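Uncharacterized protein AF_1796 (Archaeoglobus fulgidus, PDB 1VIM) is of unknown function but probably binds a carbohydrate derivative, perhaps a phosphosugar, and may act as an isomerase. Local coordinates at residues L15-L18 and E19-E23; P85-T88 and D89-L93; E101-S104 and V105-S109; A172-A175 and E176-Q180. All coordinates share one frame; numbering follows the deposited sequence.

Contact 1 (L15-L18 and E19-E23)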
ATOM      1  N   LEU A  15     -28.877  -4.347 -13.152  1.00 12.11           N
ATOM      2  CA  LEU A  15     -29.999  -4.755 -12.294  1.00 13.07           C
ATOM      3  C   LEU A  15     -30.001  -6.257 -12.027  1.00 12.75           C
ATOM      4  O   LEU A  15     -30.259  -6.679 -10.890  1.00 12.65           O
ATOM      5  CB  LEU A  15     -31.330  -4.232 -12.852  1.00 14.55           C
ATOM      6  CG  LEU A  15     -31.408  -2.703 -13.061  1.00 15.69           C
ATOM      7  CD1 LEU A  15     -32.702  -2.365 -13.808  1.00 19.21           C
ATOM      8  CD2 LEU A  15     -31.338  -1.883 -11.769  1.00 18.29           C
ATOM      9  N   ARG A  16     -29.644  -7.048 -13.040  1.00 11.99           N
ATOM     10  CA  ARG A  16     -29.569  -8.500 -12.891  1.00 12.23           C
ATOM     11  C   ARG A  16     -28.478  -8.854 -11.877  1.00 11.63           C
ATOM     12  O   ARG A  16     -28.670  -9.720 -11.006  1.00 11.86           O
ATOM     13  CB  ARG A  16     -29.285  -9.153 -14.237  1.00 14.29           C
ATOM     14  CG  ARG A  16     -29.082 -10.644 -14.231  1.00 19.41           C
ATOM     15  CD  ARG A  16     -29.257 -11.265 -15.619  1.00 21.85           C
ATOM     16  NE  ARG A  16     -30.667 -11.184 -15.934  1.00 23.71           N
ATOM     17  CZ  ARG A  16     -31.556 -12.144 -15.688  1.00 22.21           C
ATOM     18  NH1 ARG A  16     -31.190 -13.341 -15.211  1.00 24.09           N
ATOM     19  NH2 ARG A  16     -32.814 -11.913 -15.956  1.00 24.16           N
ATOM     20  N   PHE A  17     -27.342  -8.147 -11.946  1.00 10.51           N
ATOM     21  CA  PHE A  17     -26.288  -8.391 -10.983  1.00  9.66           C
ATOM     22  C   PHE A  17     -26.789  -8.150  -9.540  1.00  9.74           C
ATOM     23  O   PHE A  17     -26.532  -8.944  -8.647  1.00 10.31           O
ATOM     24  CB  PHE A  17     -25.082  -7.483 -11.299  1.00  9.63           C
ATOM     25  CG  PHE A  17     -23.962  -7.626 -10.300  1.00  9.25           C
ATOM     26  CD1 PHE A  17     -23.923  -6.800  -9.176  1.00 10.41           C
ATOM     27  CD2 PHE A  17     -22.984  -8.601 -10.443  1.00 10.68           C
ATOM     28  CE1 PHE A  17     -22.921  -6.936  -8.239  1.00 11.67           C
ATOM     29  CE2 PHE A  17     -21.968  -8.726  -9.507  1.00 10.57           C
ATOM     30  CZ  PHE A  17     -21.949  -7.893  -8.385  1.00 11.46           C
ATOM     31  N   LEU A  18     -27.504  -7.052  -9.327  1.00 10.17           N
ATOM     32  CA  LEU A  18     -28.023  -6.771  -8.008  1.00 11.83           C
ATOM     33  C   LEU A  18     -29.003  -7.826  -7.522  1.00 12.14           C
ATOM     34  O   LEU A  18     -28.996  -8.169  -6.348  1.00 11.68           O
ATOM     35  CB  LEU A  18     -28.659  -5.380  -7.971  1.00 12.54           C
ATOM     36  CG  LEU A  18     -27.714  -4.211  -8.242  1.00 12.26           C
ATOM     37  CD1 LEU A  18     -28.475  -2.904  -8.279  1.00 13.58           C
ATOM     38  CD2 LEU A  18     -26.578  -4.172  -7.230  1.00 13.18           C
ATOM     39  N   GLU A  19     -29.803  -8.374  -8.432  1.00 11.69           N
ATOM     40  CA  GLU A  19     -30.702  -9.465  -8.059  1.00 12.22           C
ATOM     41  C   GLU A  19     -29.891 -10.662  -7.596  1.00 11.52           C
ATOM     42  O   GLU A  19     -30.218 -11.268  -6.586  1.00 11.58           O
ATOM     43  CB  GLU A  19     -31.613  -9.870  -9.224  1.00 13.00           C
ATOM     44  CG  GLU A  19     -32.729 -10.878  -8.878  1.00 17.60           C
ATOM     45  CD  GLU A  19     -32.285 -12.317  -8.601  1.00 19.78           C
ATOM     46  OE1 GLU A  19     -31.435 -12.831  -9.326  1.00 18.68           O
ATOM     47  OE2 GLU A  19     -32.817 -12.962  -7.644  1.00 23.07           O
ATOM     48  N   VAL A  20     -28.832 -11.001  -8.320  1.00 10.56           N
ATOM     49  CA  VAL A  20     -27.976 -12.126  -7.931  1.00 12.35           C
ATOM     50  C   VAL A  20     -27.358 -11.888  -6.546  1.00 11.75           C
ATOM     51  O   VAL A  20     -27.379 -12.781  -5.714  1.00 11.32           O
ATOM     52  CB  VAL A  20     -26.886 -12.413  -8.976  1.00 13.87           C
ATOM     53  CG1 VAL A  20     -25.916 -13.502  -8.473  1.00 14.66           C
ATOM     54  CG2 VAL A  20     -27.528 -12.818 -10.270  1.00 15.39           C
ATOM     55  N   VAL A  21     -26.852 -10.673  -6.292  1.00 11.74           N
ATOM     56  CA  VAL A  21     -26.305 -10.356  -4.974  1.00 11.38           C
ATOM     57  C   VAL A  21     -27.367 -10.599  -3.883  1.00 11.62           C
ATOM     58  O   VAL A  21     -27.055 -11.235  -2.874  1.00 11.81           O
ATOM     59  CB  VAL A  21     -25.769  -8.905  -4.921  1.00 11.77           C
ATOM     60  CG1 VAL A  21     -25.357  -8.512  -3.484  1.00 14.66           C
ATOM     61  CG2 VAL A  21     -24.561  -8.803  -5.819  1.00 12.92           C
ATOM     62  N   SER A  22     -28.607 -10.121  -4.119  1.00 12.60           N
ATOM     63  CA  SER A  22     -29.714 -10.344  -3.177  1.00 14.96           C
ATOM     64  C   SER A  22     -29.887 -11.825  -2.870  1.00 14.55           C
ATOM     65  O   SER A  22     -30.010 -12.235  -1.690  1.00 15.38           O
ATOM     66  CB  SER A  22     -31.008  -9.810  -3.776  1.00 16.77           C
ATOM     67  OG  SER A  22     -31.049  -8.417  -3.650  1.00 21.09           O
ATOM     68  N   GLU A  23     -29.859 -12.649  -3.910  1.00 13.97           N
ATOM     69  CA  GLU A  23     -30.066 -14.080  -3.722  1.00 14.95           C
ATOM     70  C   GLU A  23     -28.931 -14.697  -2.937  1.00 13.86           C
ATOM     71  O   GLU A  23     -29.149 -15.570  -2.103  1.00 14.72           O
ATOM     72  CB  GLU A  23     -30.219 -14.769  -5.080  1.00 17.35           C
ATOM     73  CG  GLU A  23     -30.507 -16.262  -4.994  1.00 21.89           C
ATOM     74  CD  GLU A  23     -31.929 -16.598  -4.588  1.00 25.93           C
ATOM     75  OE1 GLU A  23     -32.749 -15.677  -4.368  1.00 27.39           O
ATOM     76  OE2 GLU A  23     -32.213 -17.814  -4.489  1.00 28.95           O
TER

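Contact 2 (P85-T88 and D89-L93). With FMT (formic acid), chain G.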
ATOM      1  N   PRO A  85       4.701  -7.140  13.094  1.00  7.73           N
ATOM      2  CA  PRO A  85       5.836  -7.820  13.714  1.00  8.39           C
ATOM      3  C   PRO A  85       5.836  -9.323  13.414  1.00  7.63           C
ATOM      4  O   PRO A  85       4.948  -9.829  12.718  1.00  8.64           O
ATOM      5  CB  PRO A  85       5.566  -7.579  15.199  1.00  9.39           C
ATOM      6  CG  PRO A  85       4.041  -7.743  15.311  1.00  9.12           C
ATOM      7  CD  PRO A  85       3.544  -7.035  14.008  1.00  6.93           C
ATOM      8  N   ARG A  86       6.852 -10.004  13.953  1.00  8.58           N
ATOM      9  CA  ARG A  86       6.960 -11.455  13.845  1.00  9.27           C
ATOM     10  C   ARG A  86       5.679 -12.175  14.281  1.00  9.19           C
ATOM     11  O   ARG A  86       5.191 -11.985  15.403  1.00 10.03           O
ATOM     12  CB  ARG A  86       8.115 -11.888  14.768  1.00 11.73           C
ATOM     13  CG  ARG A  86       8.305 -13.363  14.825  1.00 14.28           C
ATOM     14  CD  ARG A  86       9.354 -13.811  15.845  1.00 16.75           C
ATOM     15  NE  ARG A  86      10.699 -13.466  15.391  1.00 18.20           N
ATOM     16  CZ  ARG A  86      11.439 -14.223  14.578  1.00 19.02           C
ATOM     17  NH1 ARG A  86      10.975 -15.367  14.105  1.00 19.69           N
ATOM     18  NH2 ARG A  86      12.648 -13.814  14.220  1.00 19.24           N
ATOM     19  N   ILE A  87       5.156 -13.036  13.430  1.00  8.83           N
ATOM     20  CA  ILE A  87       4.049 -13.891  13.864  1.00  8.71           C
ATOM     21  C   ILE A  87       4.587 -15.048  14.745  1.00 10.07           C
ATOM     22  O   ILE A  87       5.706 -15.534  14.543  1.00 10.49           O
ATOM     23  CB  ILE A  87       3.253 -14.420  12.646  1.00  8.71           C
ATOM     24  CG1 ILE A  87       1.878 -14.951  13.084  1.00 10.02           C
ATOM     25  CG2 ILE A  87       4.080 -15.470  11.856  1.00  9.59           C
ATOM     26  CD1 ILE A  87       0.943 -15.305  11.911  1.00  9.72           C
ATOM     27  N   THR A  88       3.796 -15.467  15.723  1.00  9.51           N
ATOM     28  CA  THR A  88       4.248 -16.478  16.677  1.00  9.03           C
ATOM     29  C   THR A  88       3.208 -17.569  16.843  1.00  9.40           C
ATOM     30  O   THR A  88       2.068 -17.455  16.368  1.00  9.33           O
ATOM     31  CB  THR A  88       4.491 -15.853  18.087  1.00 10.33           C
ATOM     32  OG1 THR A  88       3.227 -15.526  18.697  1.00 10.21           O
ATOM     33  CG2 THR A  88       5.348 -14.590  18.009  1.00 11.12           C
ATOM     34  N   ASP A  89       3.580 -18.587  17.623  1.00  9.81           N
ATOM     35  CA  ASP A  89       2.684 -19.704  17.898  1.00 10.00           C
ATOM     36  C   ASP A  89       1.511 -19.371  18.850  1.00 10.07           C
ATOM     37  O   ASP A  89       0.707 -20.273  19.149  1.00 13.56           O
ATOM     38  CB  ASP A  89       3.477 -20.941  18.361  1.00 10.85           C
ATOM     39  CG  ASP A  89       4.186 -20.753  19.685  1.00 13.08           C
ATOM     40  OD1 ASP A  89       3.877 -19.803  20.437  1.00 14.20           O
ATOM     41  OD2 ASP A  89       5.074 -21.572  20.047  1.00 14.13           O
ATOM     42  N   GLN A  90       1.389 -18.120  19.302  1.00  9.76           N
ATOM     43  CA  GLN A  90       0.216 -17.709  20.065  1.00  9.57           C
ATOM     44  C   GLN A  90      -0.774 -16.900  19.237  1.00  8.86           C
ATOM     45  O   GLN A  90      -1.803 -16.446  19.765  1.00  9.16           O
ATOM     46  CB  GLN A  90       0.629 -16.867  21.264  1.00  9.17           C
ATOM     47  CG  GLN A  90       1.484 -17.642  22.268  1.00 10.41           C
ATOM     48  CD  GLN A  90       1.500 -16.965  23.614  1.00 10.88           C
ATOM     49  OE1 GLN A  90       1.177 -15.782  23.733  1.00 11.95           O
ATOM     50  NE2 GLN A  90       1.828 -17.734  24.649  1.00 11.45           N
ATOM     51  N   ASP A  91      -0.460 -16.689  17.954  1.00  9.31           N
ATOM     52  CA  ASP A  91      -1.275 -15.824  17.121  1.00  9.39           C
ATOM     53  C   ASP A  91      -2.237 -16.615  16.239  1.00  9.67           C
ATOM     54  O   ASP A  91      -2.181 -17.839  16.162  1.00 11.72           O
ATOM     55  CB  ASP A  91      -0.338 -14.936  16.280  1.00 10.21           C
ATOM     56  CG  ASP A  91       0.544 -14.094  17.133  1.00 10.74           C
ATOM     57  OD1 ASP A  91       0.066 -13.546  18.176  1.00 11.06           O
ATOM     58  OD2 ASP A  91       1.741 -13.913  16.853  1.00 11.21           O
ATOM     59  N   VAL A  92      -3.118 -15.890  15.567  1.00  9.60           N
ATOM     60  CA  VAL A  92      -3.991 -16.493  14.579  1.00  9.28           C
ATOM     61  C   VAL A  92      -3.869 -15.715  13.280  1.00  9.60           C
ATOM     62  O   VAL A  92      -3.830 -14.487  13.290  1.00  9.59           O
ATOM     63  CB  VAL A  92      -5.447 -16.573  15.075  1.00 10.78           C
ATOM     64  CG1 VAL A  92      -6.035 -15.208  15.307  1.00 12.96           C
ATOM     65  CG2 VAL A  92      -6.317 -17.383  14.098  1.00 11.81           C
ATOM     66  N   LEU A  93      -3.805 -16.444  12.187  1.00  9.13           N
ATOM     67  CA  LEU A  93      -3.807 -15.875  10.845  1.00  7.96           C
ATOM     68  C   LEU A  93      -5.168 -16.127  10.246  1.00  8.48           C
ATOM     69  O   LEU A  93      -5.676 -17.259  10.304  1.00  9.45           O
ATOM     70  CB  LEU A  93      -2.745 -16.584  10.004  1.00  8.96           C
ATOM     71  CG  LEU A  93      -2.632 -16.176   8.529  1.00  7.50           C
ATOM     72  CD1 LEU A  93      -2.292 -14.665   8.364  1.00 10.01           C
ATOM     73  CD2 LEU A  93      -1.579 -17.028   7.863  1.00 10.11           C
TER
HETATM   74  C   FMT G 188       5.296 -12.022  10.047  1.00 11.02           C
HETATM   75  O1  FMT G 188       6.092 -12.719  10.678  1.00 10.41           O
HETATM   76  O2  FMT G 188       5.385 -11.737   8.842  1.00 10.28           O

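Contact 3 (E101-S104 and V105-S109)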
ATOM      1  N   GLU A 101      -6.870 -21.700  -3.068  1.00 11.04           N
ATOM      2  CA  GLU A 101      -5.662 -22.138  -3.801  1.00 11.07           C
ATOM      3  C   GLU A 101      -4.728 -20.981  -4.114  1.00 11.71           C
ATOM      4  O   GLU A 101      -3.643 -21.202  -4.661  1.00 14.23           O
ATOM      5  CB  GLU A 101      -6.019 -22.862  -5.116  1.00 12.00           C
ATOM      6  CG  GLU A 101      -6.969 -24.024  -4.913  1.00 12.81           C
ATOM      7  CD  GLU A 101      -6.387 -25.135  -4.040  1.00 13.73           C
ATOM      8  OE1 GLU A 101      -5.144 -25.275  -3.916  1.00 14.82           O
ATOM      9  OE2 GLU A 101      -7.188 -25.890  -3.448  1.00 14.93           O
ATOM     10  N   THR A 102      -5.129 -19.768  -3.744  1.00 11.07           N
ATOM     11  CA  THR A 102      -4.371 -18.560  -4.049  1.00 11.37           C
ATOM     12  C   THR A 102      -2.937 -18.755  -3.590  1.00 11.33           C
ATOM     13  O   THR A 102      -2.685 -18.951  -2.397  1.00 11.45           O
ATOM     14  CB  THR A 102      -4.995 -17.400  -3.269  1.00 11.29           C
ATOM     15  OG1 THR A 102      -6.373 -17.252  -3.646  1.00 12.66           O
ATOM     16  CG2 THR A 102      -4.354 -16.106  -3.637  1.00 12.54           C
ATOM     17  N   THR A 103      -1.987 -18.715  -4.525  1.00 12.92           N
ATOM     18  CA  THR A 103      -0.650 -19.227  -4.242  1.00 13.36           C
ATOM     19  C   THR A 103       0.033 -18.497  -3.090  1.00 12.49           C
ATOM     20  O   THR A 103       0.557 -19.125  -2.151  1.00 12.44           O
ATOM     21  CB  THR A 103       0.214 -19.138  -5.504  1.00 15.75           C
ATOM     22  OG1 THR A 103      -0.488 -19.798  -6.568  1.00 20.19           O
ATOM     23  CG2 THR A 103       1.521 -19.903  -5.319  1.00 17.65           C
ATOM     24  N   SER A 104      -0.006 -17.174  -3.125  1.00 11.65           N
ATOM     25  CA  SER A 104       0.692 -16.419  -2.091  1.00 11.78           C
ATOM     26  C   SER A 104       0.088 -16.672  -0.706  1.00 11.32           C
ATOM     27  O   SER A 104       0.818 -16.806   0.277  1.00 12.43           O
ATOM     28  CB  SER A 104       0.695 -14.941  -2.446  1.00 13.92           C
ATOM     29  OG  SER A 104      -0.626 -14.482  -2.525  1.00 15.40           O
ATOM     30  N   VAL A 105      -1.234 -16.795  -0.657  1.00 11.02           N
ATOM     31  CA  VAL A 105      -1.944 -16.980   0.606  1.00 10.63           C
ATOM     32  C   VAL A 105      -1.681 -18.386   1.153  1.00 10.33           C
ATOM     33  O   VAL A 105      -1.410 -18.557   2.347  1.00  9.66           O
ATOM     34  CB  VAL A 105      -3.442 -16.697   0.418  1.00 10.40           C
ATOM     35  CG1 VAL A 105      -4.260 -17.061   1.662  1.00 11.47           C
ATOM     36  CG2 VAL A 105      -3.650 -15.236   0.043  1.00 12.81           C
ATOM     37  N   VAL A 106      -1.691 -19.390   0.277  1.00 10.11           N
ATOM     38  CA  VAL A 106      -1.354 -20.745   0.706  1.00  9.42           C
ATOM     39  C   VAL A 106       0.089 -20.835   1.217  1.00 10.31           C
ATOM     40  O   VAL A 106       0.348 -21.411   2.284  1.00 10.24           O
ATOM     41  CB  VAL A 106      -1.609 -21.727  -0.450  1.00 10.11           C
ATOM     42  CG1 VAL A 106      -0.994 -23.108  -0.187  1.00 12.70           C
ATOM     43  CG2 VAL A 106      -3.127 -21.867  -0.699  1.00 12.00           C
ATOM     44  N   ASN A 107       1.027 -20.231   0.485  1.00  9.22           N
ATOM     45  CA  ASN A 107       2.433 -20.320   0.890  1.00 11.40           C
ATOM     46  C   ASN A 107       2.678 -19.632   2.242  1.00 11.54           C
ATOM     47  O   ASN A 107       3.376 -20.181   3.115  1.00 11.93           O
ATOM     48  CB  ASN A 107       3.346 -19.733  -0.192  1.00 12.64           C
ATOM     49  CG  ASN A 107       3.391 -20.591  -1.445  1.00 14.66           C
ATOM     50  OD1 ASN A 107       2.962 -21.751  -1.440  1.00 16.82           O
ATOM     51  ND2 ASN A 107       3.937 -20.019  -2.523  1.00 16.61           N
ATOM     52  N   ILE A 108       2.110 -18.441   2.419  1.00 11.04           N
ATOM     53  CA  ILE A 108       2.248 -17.708   3.678  1.00 11.15           C
ATOM     54  C   ILE A 108       1.590 -18.486   4.814  1.00 10.27           C
ATOM     55  O   ILE A 108       2.156 -18.573   5.916  1.00 10.31           O
ATOM     56  CB  ILE A 108       1.581 -16.322   3.555  1.00 12.65           C
ATOM     57  CG1 ILE A 108       2.416 -15.387   2.670  1.00 15.07           C
ATOM     58  CG2 ILE A 108       1.291 -15.709   4.924  1.00 13.50           C
ATOM     59  CD1 ILE A 108       3.718 -14.905   3.242  1.00 18.19           C
ATOM     60  N   SER A 109       0.427 -19.088   4.546  1.00  9.73           N
ATOM     61  CA  SER A 109      -0.296 -19.804   5.589  1.00 10.12           C
ATOM     62  C   SER A 109       0.451 -21.053   5.997  1.00 10.69           C
ATOM     63  O   SER A 109       0.476 -21.379   7.185  1.00 11.54           O
ATOM     64  CB  SER A 109      -1.710 -20.161   5.133  1.00 10.64           C
ATOM     65  OG  SER A 109      -2.446 -18.987   4.880  1.00 11.11           O
TER

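Contact 4 (A172-A175 and E176-Q180)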
ATOM      1  N   ALA A 172     -20.814  -8.726   9.096  1.00 10.89           N
ATOM      2  CA  ALA A 172     -21.789  -9.378   9.984  1.00  9.95           C
ATOM      3  C   ALA A 172     -21.115  -9.915  11.244  1.00 10.31           C
ATOM      4  O   ALA A 172     -21.676  -9.831  12.364  1.00 12.10           O
ATOM      5  CB  ALA A 172     -22.519 -10.497   9.262  1.00 11.30           C
ATOM      6  N   LEU A 173     -19.922 -10.482  11.077  1.00  9.98           N
ATOM      7  CA  LEU A 173     -19.153 -10.996  12.189  1.00 10.55           C
ATOM      8  C   LEU A 173     -18.791  -9.848  13.145  1.00 10.86           C
ATOM      9  O   LEU A 173     -18.859 -10.012  14.369  1.00 11.14           O
ATOM     10  CB  LEU A 173     -17.906 -11.723  11.656  1.00 12.07           C
ATOM     11  CG  LEU A 173     -17.071 -12.446  12.691  1.00 13.08           C
ATOM     12  CD1 LEU A 173     -17.796 -13.716  13.069  1.00 16.91           C
ATOM     13  CD2 LEU A 173     -15.752 -12.806  12.033  1.00 16.17           C
ATOM     14  N   VAL A 174     -18.414  -8.695  12.598  1.00 10.81           N
ATOM     15  CA  VAL A 174     -18.138  -7.514  13.425  1.00 11.47           C
ATOM     16  C   VAL A 174     -19.370  -7.142  14.247  1.00 11.76           C
ATOM     17  O   VAL A 174     -19.259  -6.870  15.430  1.00 10.74           O
ATOM     18  CB  VAL A 174     -17.665  -6.319  12.552  1.00 11.60           C
ATOM     19  CG1 VAL A 174     -17.728  -5.015  13.328  1.00 12.44           C
ATOM     20  CG2 VAL A 174     -16.241  -6.559  12.094  1.00 12.93           C
ATOM     21  N   ALA A 175     -20.549  -7.121  13.624  1.00 11.43           N
ATOM     22  CA  ALA A 175     -21.780  -6.813  14.343  1.00 12.20           C
ATOM     23  C   ALA A 175     -21.957  -7.780  15.518  1.00 12.30           C
ATOM     24  O   ALA A 175     -22.369  -7.377  16.615  1.00 12.78           O
ATOM     25  CB  ALA A 175     -22.943  -6.898  13.393  1.00 11.94           C
ATOM     26  N   GLU A 176     -21.685  -9.056  15.287  1.00 12.12           N
ATOM     27  CA  GLU A 176     -21.844 -10.080  16.319  1.00 13.39           C
ATOM     28  C   GLU A 176     -20.855  -9.882  17.458  1.00 13.37           C
ATOM     29  O   GLU A 176     -21.228  -9.946  18.642  1.00 14.51           O
ATOM     30  CB  GLU A 176     -21.674 -11.456  15.687  1.00 14.57           C
ATOM     31  CG  GLU A 176     -21.793 -12.613  16.668  1.00 16.31           C
ATOM     32  CD  GLU A 176     -23.182 -12.770  17.268  1.00 18.59           C
ATOM     33  OE1 GLU A 176     -24.171 -12.246  16.704  1.00 19.00           O
ATOM     34  OE2 GLU A 176     -23.262 -13.448  18.324  1.00 21.10           O
ATOM     35  N   ILE A 177     -19.594  -9.619  17.124  1.00 12.05           N
ATOM     36  CA  ILE A 177     -18.592  -9.343  18.152  1.00 12.30           C
ATOM     37  C   ILE A 177     -18.949  -8.091  18.948  1.00 13.46           C
ATOM     38  O   ILE A 177     -18.796  -8.071  20.176  1.00 13.66           O
ATOM     39  CB  ILE A 177     -17.175  -9.246  17.529  1.00 11.88           C
ATOM     40  CG1 ILE A 177     -16.756 -10.608  16.950  1.00 12.88           C
ATOM     41  CG2 ILE A 177     -16.167  -8.794  18.590  1.00 13.84           C
ATOM     42  CD1 ILE A 177     -15.548 -10.576  16.006  1.00 14.74           C
ATOM     43  N   MET A 178     -19.467  -7.067  18.288  1.00 13.90           N
ATOM     44  CA  MET A 178     -19.865  -5.866  19.034  1.00 15.01           C
ATOM     45  C   MET A 178     -20.929  -6.191  20.062  1.00 15.19           C
ATOM     46  O   MET A 178     -20.838  -5.745  21.206  1.00 16.38           O
ATOM     47  CB  MET A 178     -20.391  -4.793  18.103  1.00 14.69           C
ATOM     48  CG  MET A 178     -19.306  -4.143  17.258  1.00 13.98           C
ATOM     49  SD  MET A 178     -19.995  -3.093  15.989  1.00 16.36           S
ATOM     50  CE  MET A 178     -20.661  -1.694  17.010  1.00 16.52           C
ATOM     51  N   MET A 179     -21.927  -6.963  19.651  1.00 15.92           N
ATOM     52  CA  MET A 179     -22.984  -7.400  20.565  1.00 18.14           C
ATOM     53  C   MET A 179     -22.392  -8.160  21.751  1.00 18.49           C
ATOM     54  O   MET A 179     -22.726  -7.854  22.916  1.00 19.48           O
ATOM     55  CB  MET A 179     -24.054  -8.220  19.826  1.00 19.69           C
ATOM     56  CG  MET A 179     -25.200  -8.729  20.716  0.65 23.73           C
ATOM     57  SD  MET A 179     -24.814 -10.324  21.449  0.65 28.76           S
ATOM     58  CE  MET A 179     -26.309 -10.645  22.384  0.65 28.42           C
ATOM     59  N   GLN A 180     -21.511  -9.124  21.491  1.00 18.58           N
ATOM     60  CA  GLN A 180     -20.933  -9.961  22.551  1.00 19.77           C
ATOM     61  C   GLN A 180     -20.113  -9.165  23.544  1.00 20.22           C
ATOM     62  O   GLN A 180     -20.117  -9.469  24.748  1.00 21.62           O
ATOM     63  CB  GLN A 180     -20.081 -11.088  21.970  1.00 19.36           C
ATOM     64  CG  GLN A 180     -20.882 -12.127  21.221  1.00 21.54           C
ATOM     65  CD  GLN A 180     -20.058 -13.314  20.780  1.00 24.50           C
ATOM     66  OE1 GLN A 180     -18.884 -13.440  21.135  1.00 28.78           O
ATOM     67  NE2 GLN A 180     -20.676 -14.205  20.027  1.00 25.32           N
TER

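Contact 1 (L15-L18 and E19-E23)
With CG of Phe17 anti to its own nitrogen (chi1 177°) and CG2 of Val21 held beside its backbone N, the aromatic ring and the valine methyl come together one helical turn apart. The ring meets the methyl obliquely: CE1 of Phe17 lies 3.5 Å from CG2 of Val21, and CD1 and CZ also lie within van der Waals range of that methyl. The same CG2 of Val21 rests 3.4 Å from O of Phe17, a backbone oxygen that accepts the N-H of Val21 at 2.9 Å. Three further i to i+4 bonds run alongside, from Glu19 N to Leu15 O, Val20 N to Arg16 O and Ser22 N to Leu18 O, the last at 3.0 Å. On the outer side the charged ends of Arg16 and Glu19 do not meet, since NH1 of Arg16 stays 5.9 Å from OE1 of Glu19. All these residues belong to helix 12-31. Phe17 reaches Leu155 of helix 149-155 and Met161 and Leu164 of helix 160-181, and Val21 also packs on Met161, while Leu18 and Glu19 pack against Arg29 of the second subunit.

Contact 2 (P85-T88 and D89-L93)
Thr88 and Asp91 close a type I beta turn that leads into strand 92-96 of the parallel sheet. The turn bond runs from Asp91 N to Thr88 O at 3.1 Å. The tight part is centred on OD2 of Asp91, which Thr88 grips twice from one face of the carboxylate: Thr88 N donates to OD2 at 2.8 Å on the anti side, and the hydroxyl OG1 donates at 2.9 Å from above the plane. A chi1 of 72° puts OG1 between the threonine's backbone N and carbonyl carbon, within reach of both Asp91 OD2 and Gln90 N. Arg48 adds a salt bridge to OD2, which is likely to favour the charged form. With an alanine at Asp91, Thr88 N and OG1 would probably lose their shared acceptor and Arg48 its counter-charge. Alongside, CG1 of Ile87 packs 3.9 Å from CB of Asp91. The loose side is the turn's crest, where Asp89 and Gln90 are exposed. At the other end a formic acid molecule, probably from the crystallisation liquor, accepts the N-H of Ile87 and is also bonded to Val194 N and Leu195 N of the third subunit. Gln90 N donates to OG1 of Thr88 at 3.2 Å, with an N-H...O angle of 163°.

Contact 3 (E101-S104 and V105-S109)
Thr102 lays its methyl CG2 across the side chain of Val105, 3.8 Å from CG2 of the valine. Rotation about chi1 (-59°) sets that methyl anti to the threonine nitrogen and leaves OG1 beside it, where the hydroxyl bonds to Ser97 OG and to OE2 of Glu197 of the second subunit. Although Thr102 stands at the N-cap position, its side chain makes no capping bond; its carbonyl oxygen takes the N-H of Val106 at 2.9 Å, nearly straight at 170°. Val106 CG2 covers the same oxygen from 3.4 Å. This is the first turn of helix 103-115, the helical connection of the beta-alpha-beta unit between strands 92-96 and 118-123 of the SIS domain. One residue on, Thr103 and Asn107 lie side by side and point the same way, with CG2 of Thr103 3.7 Å from ND2 of Asn107. Asn107 N bonds to Thr103 O, and CG of Asn107 lies 3.3 Å from that oxygen. Ile108 places CG1 3.2 Å from O of Ser104, which also accepts the isoleucine N-H. Further along, Val105 O is held by two donors from opposite faces of its plane: the backbone N of Ser109 and its hydroxyl OG, the latter at 2.8 Å.

Contact 4 (A172-A175 and E176-Q180)
Glu176 is gripped at both ends: its backbone N donates to Ala172 O at 3.0 Å, and its buried carboxylate gathers several donors. The strongest partner of the carboxylate lies on the second subunit, where ND1 of His11, in what appears to be the expression-tag region, bonds to OE2; Leu14 N of the same subunit bonds to OE1. Within the helix, NE2 of Gln180 meets OE2 of Glu176 at 3.2 Å, on the anti lone pair and tilted from the glutamine amide plane. The bend of Glu176 at chi2 (66°) turns its carboxylate along the helix toward Gln180. Leu14 N and Gln180 NE2 probably steady its negative charge. Three more i to i+4 backbone bonds follow that of Glu176, Ile177 N to Leu173 O and Met178 N to Val174 O, both 2.9 Å long, and Met179 N to Ala175 O.

All of this lies within the long helix 160-181 of the SIS domain, which packs on helices 34-46 and 56-71. Apolar side chains line the faces turned to the neighbouring helices. CG of Leu173 meets CD1 of Ile177 at 4.1 Å, the two chains at a slant, and Leu173 goes on to Val37, Met40 and Ile41 of helix 34-46 and Phe65 of helix 56-71. SD of Met178 lies 4.0 Å from CG1 of Val174, and CG of Met178 is 3.3 Å from O of Val174. Ile177 and Met178 both touch Leu72, and Met178 also packs on Pro157 of the second subunit.

Overall arrangement
Contacts 1, 3 and 4 are single pieces of helices 12-31, 103-115 and 160-181, all bonded i to i+4, while contact 2 is a turn held by a carboxylate. Contact 4 is the most buried, with seven of its eight touching residues covered; the other three are mixed, and each also has exposed residues. Contacts 2 and 3 belong to one beta-alpha-beta unit and touch, CD2 of Leu93 packing 3.7 Å from OG of Ser109. Contacts 1 and 4 stay about 13 Å apart at their nearest atoms within the chain, yet contact 1 of one subunit meets contact 4 of another through Phe17 and Ala172. Contacts 1, 3 and 4 all reach the second subunit; contact 2 meets the third, and contact 3 also touches the third and fourth.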